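CdiI immunity protein (Yersinia kristensenii ATCC 33638, PDB 5E3E) binds the CdiA-CT toxin, a nuclease of the RNase A superfamily, and probably neutralises it to protect the producing cell from contact-dependent growth inhibition. Local coordinates at residues 15-20 / 33-38; 46-51 / 91-96; 5-10 / 53-58. One frame throughout, in Å; residues are numbered along the deposited sequence.

Contact 1 (15-20 / 33-38); sequences RCYFNQ and LAAYKA
Tyr17, in the last turn of helix 8-17, faces Tyr36 of helix 29-39 with their CA atoms 7.1 Å apart, the closest pair of CA atoms across the two segments. This packing of a helix end against the flank of another helix belongs to the all-helical fold of the immunity protein, and it illustrates how one aromatic ring can serve as a platform for a neighbouring backbone. The Tyr17 ring presents a face to Tyr36, whose CB lies 3.8 Å from the ring centroid in a CH-pi contact, 14° off the normal. Tighter still, Tyr17 CE2 comes within 3.4 Å of Tyr36 CA, so the ring rests on the helix itself. The Tyr36 ring, turned with CG anti to its backbone N (chi1 168°), stands on edge over the same face. The resulting T-shaped pair has centroids 5.2 Å apart and planes at 87°, with Tyr36 CD1 meeting Tyr17 CE1. At the far end of the platform, the Tyr17 hydroxyl is hydrogen-bonded to Glu40, which anchors the ring at its polar end. The ring also meets Tyr63 of the neighbouring toxin chain edge-to-face, which puts this contact at the toxin interface itself.

Just past the helix, Phe18 is the centre of an inverse gamma turn, while Asn19 folds back so that its ND2 donates to Cys16 O at 2.8 Å. The donor sits above the carbonyl plane, yet the acceptor lies close to the plane of the Asn19 amide. From this turn the Phe18 ring reaches Leu33 edge first: Leu33 CD2 lies in the plane of the ring, 3.7 Å from Phe18 CE2.

Contact 2 (46-51 / 91-96); sequences LQMKAE and KHIYKQ
Side-by-side packing of helix 42-56 and the C-terminal helix 86-96 brings Lys49 over the ring of Tyr94, a worked example of a lysine whose aliphatic arm does most of the packing in an all-helical fold. The two CA atoms are 6.1 Å apart, and the lysine chain crosses the tyrosine at about a right angle. Lys49 CB lies 3.7 Å from Tyr94 CE2; farther along, a bend at chi3 (64°) brings CE down over the same ring. There CE makes a CH-pi contact 3.8 Å from the Tyr94 centroid, 18° off the normal and displaced toward the rim. The ammonium group takes part more loosely: Lys49 NZ is 4.9 Å from the centroid in an off-centre cation-pi arrangement.

Deeper between the helices, Met48, present as selenomethionine, bends at chi2 and chi3 and sets its methyl CE 4.0 Å from Ile93 CG2. Met48 also packs on Leu13 and Tyr36, and Ile93 on Leu33, so this apolar side continues into the helical core. On the partly exposed side a water bridges the segments, accepting from Lys49 NZ at 3.1 Å and donating to the backbone Tyr94 O at 2.8 Å.

Contact 3 (5-10 / 53-58); sequences EKYPYL and DYLLAL
Leu55 turns one methyl to Tyr7 and the other to Leu10. Its CD2 branch approaches the Tyr7 ring obliquely, 3.9 Å from Tyr7 CE2 and 4.0 Å from Tyr7 OH, so that the methyl lies by the outer end of the tyrosine. The other branch meets Leu10 tip to tip, with Leu55 CD1 and Leu10 CD1 3.7 Å apart. Two torsions produce this division of labour: chi1 of -67° carries Leu55 CG toward segment 5-10, and chi2 of 177° then sets one methyl to each partner.

Tyr54 adds a smaller contact through its root, Tyr54 CB lying 4.3 Å from Tyr7 OH, while its own ring leads away from the segment. The backbones stay well apart, 9.7 Å between the CA atoms of Tyr7 and Tyr54, and side chains alone span the separation. Tyr7 and Leu10 both also touch Leu73, which extends the apolar cluster beyond the two helices.

Tyr7 occupies the N-cap position of helix 8-17, and Leu10 lies in its first turn. The arrangement is thus plain apolar packing between the beginning of one helix and the C-terminal part of helix 42-56, an example of how an all-helical fold joins its helices through touching leucine and tyrosine side chains.

How the contacts relate
Helix 42-56 is shared by contacts 2 and 3, whose centres are about 10 Å apart. Glu51 bridges the two, its carboxylate probably accepting hydrogen bonds from the backbone N atoms of Tyr9 and Leu10 at the start of helix 8-17. The other end of that helix enters contact 1, centred about 13 Å from contact 2 and about 17 Å from contact 3, across the chain's centre from the latter. Along the chain, contact 1 closes before contact 2 opens, both its segments fall between those of contact 3, and contacts 2 and 3 interleave. Leu33 packing on Gln96 joins contacts 1 and 2, consistent with one compact helical body behind the toxin-facing end of helix 8-17.

Contact 1 (15-20 / 33-38)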
loop_
_atom_site.group_PDB
_atom_site.type_symbol
_atom_site.label_atom_id
_atom_site.label_comp_id
_atom_site.label_asym_id
_atom_site.label_seq_id
_atom_site.Cartn_x
_atom_site.Cartn_y
_atom_site.Cartn_z
ATOM N N ARG A 15 2.412 2.288 0.967
ATOM C CA ARG A 15 1.266 1.457 1.282
ATOM C C ARG A 15 -0.055 2.024 0.840
ATOM O O ARG A 15 -0.938 1.244 0.481
ATOM C CB ARG A 15 1.205 1.110 2.747
ATOM C CG ARG A 15 2.417 0.374 3.223
ATOM C CD ARG A 15 2.303 0.063 4.695
ATOM N NE ARG A 15 3.485 -0.622 5.233
ATOM C CZ ARG A 15 3.578 -1.090 6.486
ATOM N NH1 ARG A 15 2.575 -0.957 7.362
ATOM N NH2 ARG A 15 4.697 -1.662 6.892
ATOM N N CYS A 16 -0.231 3.339 0.868
ATOM C CA CYS A 16 -1.514 3.918 0.518
ATOM C C CYS A 16 -1.543 4.317 -0.952
ATOM O O CYS A 16 -2.620 4.276 -1.570
ATOM C CB CYS A 16 -1.879 5.103 1.398
ATOM S SG CYS A 16 -2.310 4.630 3.087
ATOM N N TYR A 17 -0.420 4.820 -1.483
ATOM C CA TYR A 17 -0.377 5.216 -2.870
ATOM C C TYR A 17 0.069 4.043 -3.717
ATOM O O TYR A 17 -0.650 3.694 -4.653
ATOM C CB TYR A 17 0.502 6.465 -3.103
ATOM C CG TYR A 17 -0.258 7.727 -2.746
ATOM C CD1 TYR A 17 -0.359 8.164 -1.436
ATOM C CD2 TYR A 17 -0.936 8.453 -3.756
ATOM C CE1 TYR A 17 -1.104 9.285 -1.124
ATOM C CE2 TYR A 17 -1.641 9.587 -3.461
ATOM C CZ TYR A 17 -1.727 10.004 -2.148
ATOM O OH TYR A 17 -2.464 11.130 -1.855
ATOM N N PHE A 18 1.226 3.455 -3.417
ATOM C CA PHE A 18 1.653 2.253 -4.150
ATOM C C PHE A 18 0.990 0.990 -3.652
ATOM O O PHE A 18 1.627 -0.037 -3.472
ATOM C CB PHE A 18 3.167 2.140 -4.248
ATOM C CG PHE A 18 3.785 3.185 -5.124
ATOM C CD1 PHE A 18 3.702 3.087 -6.490
ATOM C CD2 PHE A 18 4.395 4.303 -4.579
ATOM C CE1 PHE A 18 4.269 4.054 -7.308
ATOM C CE2 PHE A 18 4.975 5.283 -5.401
ATOM C CZ PHE A 18 4.890 5.147 -6.765
ATOM N N ASN A 19 -0.329 1.071 -3.440
ATOM C CA ASN A 19 -1.137 -0.087 -3.112
ATOM C C ASN A 19 -1.286 -0.997 -4.353
ATOM O O ASN A 19 -0.887 -0.637 -5.443
ATOM C CB ASN A 19 -2.488 0.321 -2.508
ATOM C CG ASN A 19 -3.389 0.999 -3.500
ATOM O OD1 ASN A 19 -3.814 0.391 -4.472
ATOM N ND2 ASN A 19 -3.689 2.279 -3.272
ATOM N N GLN A 20 -1.823 -2.208 -4.176
ATOM C CA GLN A 20 -1.914 -3.144 -5.295
ATOM C C GLN A 20 -2.742 -2.621 -6.469
ATOM O O GLN A 20 -2.606 -3.113 -7.598
ATOM C CB GLN A 20 -2.525 -4.475 -4.839
ATOM C CG GLN A 20 -1.587 -5.288 -3.981
ATOM C CD GLN A 20 -2.167 -6.636 -3.577
ATOM O OE1 GLN A 20 -2.935 -7.263 -4.318
ATOM N NE2 GLN A 20 -1.783 -7.100 -2.401
ATOM N N LEU A 33 2.999 9.122 -8.187
ATOM C CA LEU A 33 3.782 10.166 -7.516
ATOM C C LEU A 33 3.178 11.529 -7.706
ATOM O O LEU A 33 3.125 12.295 -6.767
ATOM C CB LEU A 33 5.244 10.160 -8.013
ATOM C CG LEU A 33 6.051 8.905 -7.704
ATOM C CD1 LEU A 33 7.431 8.911 -8.358
ATOM C CD2 LEU A 33 6.136 8.667 -6.212
ATOM N N ALA A 34 2.644 11.826 -8.890
ATOM C CA ALA A 34 2.026 13.118 -9.125
ATOM C C ALA A 34 0.740 13.285 -8.342
ATOM O O ALA A 34 0.449 14.380 -7.884
ATOM C CB ALA A 34 1.760 13.337 -10.602
ATOM N N ALA A 35 -0.040 12.218 -8.197
ATOM C CA ALA A 35 -1.269 12.266 -7.402
ATOM C C ALA A 35 -0.951 12.524 -5.919
ATOM O O ALA A 35 -1.648 13.295 -5.260
ATOM C CB ALA A 35 -2.052 10.966 -7.550
ATOM N N TYR A 36 0.101 11.868 -5.411
ATOM C CA TYR A 36 0.560 12.116 -4.057
ATOM C C TYR A 36 0.957 13.589 -3.885
ATOM O O TYR A 36 0.537 14.260 -2.940
ATOM C CB TYR A 36 1.715 11.186 -3.770
ATOM C CG TYR A 36 2.492 11.489 -2.538
ATOM C CD1 TYR A 36 2.167 10.883 -1.330
ATOM C CD2 TYR A 36 3.613 12.282 -2.580
ATOM C CE1 TYR A 36 2.896 11.127 -0.178
ATOM C CE2 TYR A 36 4.366 12.522 -1.432
ATOM C CZ TYR A 36 4.009 11.954 -0.239
ATOM O OH TYR A 36 4.779 12.189 0.864
ATOM N N LYS A 37 1.739 14.085 -4.809
ATOM C CA LYS A 37 2.213 15.449 -4.715
ATOM C C LYS A 37 1.035 16.410 -4.709
ATOM O O LYS A 37 1.040 17.388 -3.933
ATOM C CB LYS A 37 3.179 15.795 -5.850
ATOM C CG LYS A 37 3.685 17.242 -5.726
ATOM C CD LYS A 37 4.784 17.575 -6.695
ATOM C CE LYS A 37 5.135 19.036 -6.493
ATOM N NZ LYS A 37 6.177 19.527 -7.419
ATOM N N ALA A 38 0.051 16.170 -5.577
ATOM C CA ALA A 38 -1.092 17.069 -5.694
ATOM C C ALA A 38 -2.002 17.032 -4.476
ATOM O O ALA A 38 -2.584 18.061 -4.090
ATOM C CB ALA A 38 -1.899 16.748 -6.938
#

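Contact 2 (46-51 / 91-96)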
loop_
_atom_site.group_PDB
_atom_site.type_symbol
_atom_site.label_atom_id
_atom_site.label_comp_id
_atom_site.label_asym_id
_atom_site.label_seq_id
_atom_site.Cartn_x
_atom_site.Cartn_y
_atom_site.Cartn_z
ATOM N N LEU A 46 7.885 16.825 2.256
ATOM C CA LEU A 46 9.213 17.116 2.805
ATOM C C LEU A 46 9.630 16.108 3.873
ATOM O O LEU A 46 10.811 15.782 3.958
ATOM C CB LEU A 46 9.289 18.534 3.413
ATOM C CG LEU A 46 9.230 19.607 2.330
ATOM C CD1 LEU A 46 9.131 20.966 3.002
ATOM C CD2 LEU A 46 10.460 19.553 1.434
ATOM N N GLN A 47 8.679 15.595 4.660
ATOM C CA GLN A 47 9.020 14.585 5.670
ATOM C C GLN A 47 9.287 13.231 4.981
ATOM O O GLN A 47 10.135 12.467 5.431
ATOM C CB GLN A 47 7.915 14.482 6.707
ATOM C CG GLN A 47 7.880 15.739 7.605
ATOM C CD GLN A 47 6.769 15.732 8.635
ATOM O OE1 GLN A 47 7.014 15.517 9.829
ATOM N NE2 GLN A 47 5.562 15.966 8.184
HETATM N N MSE A 48 8.571 12.959 3.885
HETATM C CA MSE A 48 8.825 11.754 3.085
HETATM C C MSE A 48 10.222 11.850 2.475
HETATM O O MSE A 48 10.999 10.904 2.548
HETATM C CB MSE A 48 7.676 11.554 2.072
HETATM C CG MSE A 48 7.759 10.253 1.255
HETATM SE SE MSE A 48 9.049 10.445 -0.236
HETATM C CE MSE A 48 7.952 11.657 -1.346
ATOM N N LYS A 49 10.572 13.010 1.927
ATOM C CA LYS A 49 11.893 13.203 1.340
ATOM C C LYS A 49 12.974 13.015 2.410
ATOM O O LYS A 49 14.025 12.445 2.130
ATOM C CB LYS A 49 11.986 14.576 0.672
ATOM C CG LYS A 49 11.211 14.581 -0.647
ATOM C CD LYS A 49 10.974 15.966 -1.232
ATOM C CE LYS A 49 12.240 16.643 -1.604
ATOM N NZ LYS A 49 11.921 18.044 -2.001
ATOM N N ALA A 50 12.734 13.520 3.614
ATOM C CA ALA A 50 13.736 13.352 4.702
ATOM C C ALA A 50 13.996 11.880 4.974
ATOM O O ALA A 50 15.148 11.493 5.163
ATOM C CB ALA A 50 13.305 14.062 5.969
ATOM N N GLU A 51 12.944 11.062 4.966
ATOM C CA GLU A 51 13.113 9.601 5.132
ATOM C C GLU A 51 13.899 8.954 3.980
ATOM O O GLU A 51 14.756 8.125 4.209
ATOM C CB GLU A 51 11.765 8.897 5.313
ATOM C CG GLU A 51 11.105 9.242 6.624
ATOM C CD GLU A 51 9.838 8.419 6.909
ATOM O OE1 GLU A 51 9.513 7.499 6.131
ATOM O OE2 GLU A 51 9.180 8.731 7.919
ATOM N N LYS A 91 16.021 8.022 -5.690
ATOM C CA LYS A 91 16.494 9.312 -6.212
ATOM C C LYS A 91 15.477 9.881 -7.202
ATOM O O LYS A 91 15.204 11.126 -7.210
ATOM C CB LYS A 91 17.860 9.170 -6.885
ATOM C CG LYS A 91 19.000 8.963 -5.887
ATOM C CD LYS A 91 20.343 8.972 -6.613
ATOM C CE LYS A 91 21.501 8.951 -5.618
ATOM N NZ LYS A 91 22.865 9.026 -6.239
ATOM N N HIS A 92 14.891 8.981 -7.993
ATOM C CA HIS A 92 13.797 9.370 -8.912
ATOM C C HIS A 92 12.543 9.910 -8.170
ATOM O O HIS A 92 11.964 10.950 -8.574
ATOM C CB HIS A 92 13.429 8.183 -9.802
ATOM C CG HIS A 92 12.221 8.418 -10.641
ATOM N ND1 HIS A 92 12.229 9.223 -11.759
ATOM C CD2 HIS A 92 10.961 7.965 -10.511
ATOM C CE1 HIS A 92 11.022 9.235 -12.301
ATOM N NE2 HIS A 92 10.243 8.445 -11.585
ATOM N N ILE A 93 12.102 9.232 -7.116
ATOM C CA ILE A 93 10.935 9.704 -6.327
ATOM C C ILE A 93 11.250 11.107 -5.820
ATOM O O ILE A 93 10.464 12.017 -5.972
ATOM C CB ILE A 93 10.631 8.802 -5.138
ATOM C CG1 ILE A 93 10.141 7.425 -5.605
ATOM C CG2 ILE A 93 9.622 9.461 -4.178
ATOM C CD1 ILE A 93 10.049 6.460 -4.448
ATOM N N TYR A 94 12.430 11.263 -5.250
ATOM C CA TYR A 94 12.855 12.532 -4.670
ATOM C C TYR A 94 12.749 13.660 -5.731
ATOM O O TYR A 94 12.168 14.725 -5.470
ATOM C CB TYR A 94 14.289 12.382 -4.142
ATOM C CG TYR A 94 14.743 13.446 -3.189
ATOM C CD1 TYR A 94 15.111 14.700 -3.680
ATOM C CD2 TYR A 94 14.845 13.219 -1.818
ATOM C CE1 TYR A 94 15.549 15.696 -2.847
ATOM C CE2 TYR A 94 15.309 14.224 -0.962
ATOM C CZ TYR A 94 15.659 15.454 -1.486
ATOM O OH TYR A 94 16.113 16.535 -0.723
ATOM N N LYS A 95 13.304 13.415 -6.908
ATOM C CA LYS A 95 13.302 14.386 -7.997
ATOM C C LYS A 95 11.912 14.704 -8.539
ATOM O O LYS A 95 11.655 15.836 -8.976
ATOM C CB LYS A 95 14.185 13.881 -9.140
ATOM C CG LYS A 95 14.589 14.931 -10.153
ATOM C CD LYS A 95 15.575 14.390 -11.194
ATOM C CE LYS A 95 16.894 13.917 -10.607
ATOM N NZ LYS A 95 17.661 13.168 -11.650
ATOM N N GLN A 96 11.046 13.694 -8.585
ATOM C CA GLN A 96 9.648 13.880 -9.002
ATOM C C GLN A 96 8.855 14.840 -8.115
ATOM O O GLN A 96 7.843 15.426 -8.544
ATOM C CB GLN A 96 8.930 12.529 -9.119
ATOM C CG GLN A 96 9.475 11.679 -10.279
ATOM C CD GLN A 96 9.204 12.265 -11.660
ATOM O OE1 GLN A 96 10.126 12.614 -12.382
ATOM N NE2 GLN A 96 7.966 12.353 -12.034
HETATM O O HOH W 1 12.743 17.371 -4.888
#

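Contact 3 (5-10 / 53-58)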
loop_
_atom_site.group_PDB
_atom_site.type_symbol
_atom_site.label_atom_id
_atom_site.label_comp_id
_atom_site.label_asym_id
_atom_site.label_seq_id
_atom_site.Cartn_x
_atom_site.Cartn_y
_atom_site.Cartn_z
ATOM N N GLU A 5 6.542 2.642 12.426
ATOM C CA GLU A 5 6.545 3.553 13.591
ATOM C C GLU A 5 7.601 4.612 13.387
ATOM O O GLU A 5 7.403 5.752 13.803
ATOM C CB GLU A 5 6.828 2.806 14.913
ATOM C CG GLU A 5 5.762 1.768 15.272
ATOM C CD GLU A 5 6.033 1.051 16.575
ATOM O OE1 GLU A 5 7.199 1.040 17.045
ATOM O OE2 GLU A 5 5.063 0.479 17.124
ATOM N N LYS A 6 8.736 4.260 12.784
ATOM C CA LYS A 6 9.846 5.210 12.566
ATOM C C LYS A 6 9.979 5.772 11.150
ATOM O O LYS A 6 10.519 6.875 10.988
ATOM C CB LYS A 6 11.165 4.581 12.980
ATOM C CG LYS A 6 11.165 4.082 14.425
ATOM C CD LYS A 6 10.791 5.123 15.473
ATOM C CE LYS A 6 10.853 4.535 16.888
ATOM N NZ LYS A 6 10.516 5.549 17.906
ATOM N N TYR A 7 9.433 5.032 10.161
ATOM C CA TYR A 7 9.328 5.493 8.795
ATOM C C TYR A 7 7.870 5.670 8.329
ATOM O O TYR A 7 7.467 5.155 7.281
ATOM C CB TYR A 7 10.096 4.564 7.839
ATOM C CG TYR A 7 11.594 4.600 8.050
ATOM C CD1 TYR A 7 12.192 3.858 9.077
ATOM C CD2 TYR A 7 12.411 5.364 7.240
ATOM C CE1 TYR A 7 13.567 3.877 9.242
ATOM C CE2 TYR A 7 13.807 5.401 7.407
ATOM C CZ TYR A 7 14.363 4.675 8.443
ATOM O OH TYR A 7 15.749 4.705 8.567
ATOM N N PRO A 8 7.100 6.493 9.040
ATOM C CA PRO A 8 5.694 6.550 8.651
ATOM C C PRO A 8 5.452 7.241 7.306
ATOM O O PRO A 8 4.447 6.970 6.672
ATOM C CB PRO A 8 5.046 7.334 9.800
ATOM C CG PRO A 8 6.136 8.193 10.319
ATOM C CD PRO A 8 7.371 7.323 10.218
ATOM N N TYR A 9 6.308 8.179 6.915
ATOM C CA TYR A 9 6.047 8.967 5.703
ATOM C C TYR A 9 6.249 8.147 4.426
ATOM O O TYR A 9 5.442 8.188 3.508
ATOM C CB TYR A 9 6.829 10.309 5.700
ATOM C CG TYR A 9 6.360 11.186 6.812
ATOM C CD1 TYR A 9 5.225 11.958 6.657
ATOM C CD2 TYR A 9 6.934 11.122 8.090
ATOM C CE1 TYR A 9 4.716 12.702 7.696
ATOM C CE2 TYR A 9 6.413 11.870 9.153
ATOM C CZ TYR A 9 5.283 12.640 8.935
ATOM O OH TYR A 9 4.707 13.398 9.945
ATOM N N LEU A 10 7.322 7.397 4.386
ATOM C CA LEU A 10 7.544 6.438 3.306
ATOM C C LEU A 10 6.574 5.284 3.376
ATOM O O LEU A 10 6.109 4.813 2.343
ATOM C CB LEU A 10 8.974 5.900 3.310
ATOM C CG LEU A 10 9.949 6.622 2.431
ATOM C CD1 LEU A 10 11.325 5.999 2.631
ATOM C CD2 LEU A 10 9.524 6.561 0.950
ATOM N N ASP A 53 16.218 10.433 2.425
ATOM C CA ASP A 53 17.596 10.801 2.651
ATOM C C ASP A 53 18.232 9.946 3.744
ATOM O O ASP A 53 19.411 9.596 3.633
ATOM C CB ASP A 53 17.706 12.276 3.031
ATOM C CG ASP A 53 17.762 13.174 1.841
ATOM O OD1 ASP A 53 18.324 12.746 0.803
ATOM O OD2 ASP A 53 17.328 14.326 1.987
ATOM N N TYR A 54 17.459 9.594 4.771
ATOM C CA TYR A 54 17.986 8.720 5.841
ATOM C C TYR A 54 18.388 7.367 5.250
ATOM O O TYR A 54 19.388 6.769 5.675
ATOM C CB TYR A 54 16.984 8.497 6.970
ATOM C CG TYR A 54 16.968 9.633 7.962
ATOM C CD1 TYR A 54 18.090 9.884 8.764
ATOM C CD2 TYR A 54 15.842 10.409 8.146
ATOM C CE1 TYR A 54 18.098 10.926 9.678
ATOM C CE2 TYR A 54 15.828 11.441 9.056
ATOM C CZ TYR A 54 16.972 11.687 9.834
ATOM O OH TYR A 54 16.977 12.741 10.719
ATOM N N LEU A 55 17.645 6.906 4.261
ATOM C CA LEU A 55 17.995 5.635 3.630
ATOM C C LEU A 55 19.165 5.770 2.700
ATOM O O LEU A 55 20.066 4.935 2.759
ATOM C CB LEU A 55 16.807 5.028 2.868
ATOM C CG LEU A 55 15.623 4.571 3.747
ATOM C CD1 LEU A 55 14.493 4.062 2.852
ATOM C CD2 LEU A 55 15.984 3.532 4.792
ATOM N N LEU A 56 19.132 6.773 1.813
ATOM C CA LEU A 56 20.156 6.918 0.801
ATOM C C LEU A 56 21.541 7.111 1.443
ATOM O O LEU A 56 22.554 6.635 0.910
ATOM C CB LEU A 56 19.864 8.091 -0.139
ATOM C CG LEU A 56 18.699 7.983 -1.100
ATOM C CD1 LEU A 56 18.577 9.304 -1.874
ATOM C CD2 LEU A 56 18.949 6.757 -1.959
ATOM N N ALA A 57 21.587 7.809 2.566
ATOM C CA ALA A 57 22.856 8.157 3.202
ATOM C C ALA A 57 23.583 6.964 3.754
ATOM O O ALA A 57 24.780 7.045 4.022
ATOM C CB ALA A 57 22.645 9.178 4.328
ATOM N N LEU A 58 22.880 5.853 3.945
ATOM C CA LEU A 58 23.515 4.664 4.490
ATOM C C LEU A 58 24.289 3.877 3.422
ATOM O O LEU A 58 25.056 3.033 3.766
ATOM C CB LEU A 58 22.451 3.746 5.090
ATOM C CG LEU A 58 21.600 4.313 6.224
ATOM C CD1 LEU A 58 20.577 3.278 6.666
ATOM C CD2 LEU A 58 22.469 4.777 7.374
#